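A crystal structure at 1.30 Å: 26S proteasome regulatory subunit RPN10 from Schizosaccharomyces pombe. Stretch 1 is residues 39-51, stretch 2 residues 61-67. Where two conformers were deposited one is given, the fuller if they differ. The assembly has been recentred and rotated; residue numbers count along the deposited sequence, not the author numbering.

Stretch 1 (39-51) KINDNPENMCGLM
Stretch 2 61-67: LSTLTRD

The strand closing stretch 1 runs antiparallel to the strand opening stretch 2 (154° between N-to-C directions, axes 4.7 Å apart at closest). In stretch 1 the strand follows a helix that enters from earlier in the chain and a type I turn from N43 to N46. Two hydrogen-bonded bridges set the register. L50 pairs with S62 (L50 N to S62 O 3.0 Å, S62 N to L50 O 3.1 Å), and L50 O also accepts L61 N at 2.8 Å. C48 pairs with T65 (C48 N to T65 O 3.0 Å, T65 N to C48 O 2.9 Å). Between them the register slips by one, a beta bulge, while stretch 2 turns a corner at L64 (phi/psi -60/132). G49 (-122/170) lies at the slip, its CA 3.4 Å from S62 O; an ideal CB would stand 3.0 Å from that oxygen, a tight fit.

C48 (m), L50 (t, p), S62 (t) and T65 (t) share one face of the sheet. L50 CD2 meets L61 CD1 at 3.8 Å, with L61 m, t. M47 (m, m, chi3 -93°) folds over the corner: its CB is 3.8 Å from L64 (m, t) CB and its CE 3.3 Å from L64 O.

R66 (m, t, p, chi4 89°) starts sideways, but its end reaches the helix end and turn, where backbone carbonyls receive the guanidinium. NH2 donates to I40 O (2.9 Å); NH1 donates to N46 O (2.9 Å), near the guanidinium plane, and weakly to N43 O (3.0 Å). I40 (chi1 -97°, between wells; chi2 p) covers one face with CG2, 3.5 Å from R66 NH2; P44 O lies over the opposite face, 3.2 Å from R66 CZ. N43 (t, chi2 -61°) OD1 accepts E45 N within the turn (2.9 Å), and N46 (m, chi2 -3°) ND2 ties the turn to K39 O of the helix (3.0 Å).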

# COMPACT_ATOMS: atom_id res chain seq x y z
N LYS A 39 10.44 -6.54 0.93
CA LYS A 39 10.27 -7.27 -0.32
C LYS A 39 11.63 -7.58 -0.98
O LYS A 39 11.88 -8.69 -1.40
CB LYS A 39 9.39 -6.47 -1.28
CG LYS A 39 8.00 -6.21 -0.74
CD LYS A 39 7.30 -7.51 -0.34
CE LYS A 39 5.93 -7.22 0.23
NZ LYS A 39 5.42 -8.40 0.98
N ILE A 40 12.51 -6.59 -1.06
CA ILE A 40 13.76 -6.76 -1.76
C ILE A 40 14.63 -7.77 -1.03
O ILE A 40 15.38 -8.53 -1.65
CB ILE A 40 14.48 -5.37 -1.91
CG1 ILE A 40 14.18 -4.78 -3.28
CG2 ILE A 40 15.99 -5.48 -1.70
CD1 ILE A 40 12.77 -4.66 -3.58
N ASN A 41 14.51 -7.82 0.28
CA ASN A 41 15.29 -8.75 1.07
C ASN A 41 14.69 -10.17 1.14
O ASN A 41 15.37 -11.09 1.59
CB ASN A 41 15.51 -8.19 2.49
CG ASN A 41 16.42 -6.95 2.50
OD1 ASN A 41 17.25 -6.77 1.60
ND2 ASN A 41 16.29 -6.12 3.52
N ASP A 42 13.45 -10.34 0.69
CA ASP A 42 12.78 -11.65 0.78
C ASP A 42 13.23 -12.61 -0.31
O ASP A 42 13.23 -13.83 -0.11
CB ASP A 42 11.25 -11.50 0.75
CG ASP A 42 10.55 -12.47 1.70
OD1 ASP A 42 11.00 -12.57 2.87
OD2 ASP A 42 9.53 -13.09 1.33
N ASN A 43 13.55 -12.07 -1.48
CA ASN A 43 13.91 -12.88 -2.63
C ASN A 43 14.66 -11.95 -3.57
O ASN A 43 14.24 -10.83 -3.78
CB ASN A 43 12.65 -13.44 -3.28
CG ASN A 43 12.95 -14.41 -4.41
OD1 ASN A 43 13.57 -14.05 -5.41
ND2 ASN A 43 12.51 -15.64 -4.26
N PRO A 44 15.79 -12.40 -4.13
CA PRO A 44 16.58 -11.60 -5.08
C PRO A 44 15.94 -11.05 -6.33
O PRO A 44 16.44 -10.15 -6.99
CB PRO A 44 17.90 -12.36 -5.23
CG PRO A 44 17.49 -13.77 -5.01
CD PRO A 44 16.38 -13.74 -3.96
N GLU A 45 14.83 -11.70 -6.67
CA GLU A 45 14.07 -11.33 -7.86
C GLU A 45 12.80 -10.54 -7.56
O GLU A 45 12.07 -10.18 -8.49
CB GLU A 45 13.75 -12.58 -8.65
CG GLU A 45 14.97 -13.18 -9.32
CD GLU A 45 14.58 -14.16 -10.37
OE1 GLU A 45 14.13 -15.23 -9.97
OE2 GLU A 45 14.71 -13.86 -11.57
N ASN A 46 12.51 -10.25 -6.30
CA ASN A 46 11.32 -9.46 -6.00
C ASN A 46 11.48 -8.04 -6.50
O ASN A 46 12.58 -7.48 -6.49
CB ASN A 46 11.05 -9.45 -4.50
CG ASN A 46 10.43 -10.73 -4.00
OD1 ASN A 46 10.16 -11.64 -4.78
ND2 ASN A 46 10.20 -10.81 -2.70
N MET A 47 10.37 -7.47 -6.93
CA MET A 47 10.33 -6.11 -7.43
C MET A 47 9.17 -5.38 -6.78
O MET A 47 8.16 -5.99 -6.44
CB MET A 47 10.04 -6.12 -8.93
CG MET A 47 10.99 -6.97 -9.71
SD MET A 47 12.44 -6.01 -10.11
CE MET A 47 11.96 -5.37 -11.72
N CYS A 48 9.29 -4.07 -6.66
CA CYS A 48 8.26 -3.18 -6.17
C CYS A 48 8.00 -2.02 -7.09
O CYS A 48 8.95 -1.48 -7.64
CB CYS A 48 8.42 -2.69 -4.73
SG CYS A 48 8.72 -3.90 -3.49
N GLY A 49 6.75 -1.60 -7.20
CA GLY A 49 6.41 -0.40 -7.92
C GLY A 49 5.67 0.54 -6.98
O GLY A 49 5.29 0.15 -5.86
N LEU A 50 5.47 1.77 -7.43
CA LEU A 50 4.94 2.83 -6.60
C LEU A 50 3.81 3.54 -7.34
O LEU A 50 3.96 3.94 -8.49
CB LEU A 50 6.03 3.84 -6.24
CG LEU A 50 5.60 4.97 -5.33
CD1 LEU A 50 5.19 4.44 -3.97
CD2 LEU A 50 6.71 6.01 -5.18
N MET A 51 2.69 3.70 -6.65
CA MET A 51 1.55 4.44 -7.15
C MET A 51 1.05 5.37 -6.07
O MET A 51 1.22 5.11 -4.88
CB MET A 51 0.37 3.51 -7.45
CG MET A 51 0.45 2.77 -8.72
SD MET A 51 -1.02 1.75 -8.90
CE MET A 51 -2.34 2.93 -8.82
N LEU A 61 3.91 6.03 -10.30
CA LEU A 61 5.13 6.82 -10.14
C LEU A 61 6.39 6.07 -10.51
O LEU A 61 7.33 6.66 -11.02
CB LEU A 61 5.25 7.29 -8.69
CG LEU A 61 4.17 8.23 -8.16
CD1 LEU A 61 4.56 8.75 -6.75
CD2 LEU A 61 3.86 9.37 -9.12
N SER A 62 6.43 4.79 -10.21
CA SER A 62 7.56 3.96 -10.58
C SER A 62 7.07 2.61 -10.99
O SER A 62 6.26 2.00 -10.28
CB SER A 62 8.53 3.77 -9.42
OG SER A 62 9.62 2.94 -9.82
N THR A 63 7.55 2.13 -12.13
CA THR A 63 7.31 0.75 -12.49
C THR A 63 8.14 -0.17 -11.58
O THR A 63 8.91 0.29 -10.75
CB THR A 63 7.62 0.50 -13.97
OG1 THR A 63 8.94 0.94 -14.25
CG2 THR A 63 6.60 1.24 -14.86
N LEU A 64 7.95 -1.47 -11.74
CA LEU A 64 8.57 -2.45 -10.86
C LEU A 64 10.09 -2.36 -10.92
O LEU A 64 10.69 -2.31 -11.99
CB LEU A 64 8.08 -3.84 -11.25
CG LEU A 64 6.60 -4.09 -10.92
CD1 LEU A 64 6.07 -5.31 -11.68
CD2 LEU A 64 6.36 -4.30 -9.43
N THR A 65 10.69 -2.33 -9.75
CA THR A 65 12.13 -2.10 -9.63
C THR A 65 12.67 -2.64 -8.32
O THR A 65 11.91 -2.91 -7.39
CB THR A 65 12.42 -0.56 -9.71
OG1 THR A 65 13.82 -0.32 -9.79
CG2 THR A 65 11.84 0.21 -8.53
N ARG A 66 14.00 -2.73 -8.22
CA ARG A 66 14.70 -2.96 -6.96
C ARG A 66 15.50 -1.73 -6.51
O ARG A 66 16.17 -1.75 -5.48
CB ARG A 66 15.63 -4.18 -7.07
CG ARG A 66 14.82 -5.47 -7.18
CD ARG A 66 15.67 -6.70 -7.28
NE ARG A 66 16.49 -6.95 -6.09
CZ ARG A 66 16.11 -7.67 -5.03
NH1 ARG A 66 14.89 -8.14 -4.94
NH2 ARG A 66 16.95 -7.91 -4.04
N ASP A 67 15.40 -0.65 -7.28
CA ASP A 67 16.13 0.58 -7.01
C ASP A 67 15.24 1.59 -6.26
O ASP A 67 14.39 2.26 -6.85
CB ASP A 67 16.60 1.18 -8.35
CG ASP A 67 17.44 2.43 -8.17
OD1 ASP A 67 17.59 2.89 -7.03
OD2 ASP A 67 17.93 2.97 -9.17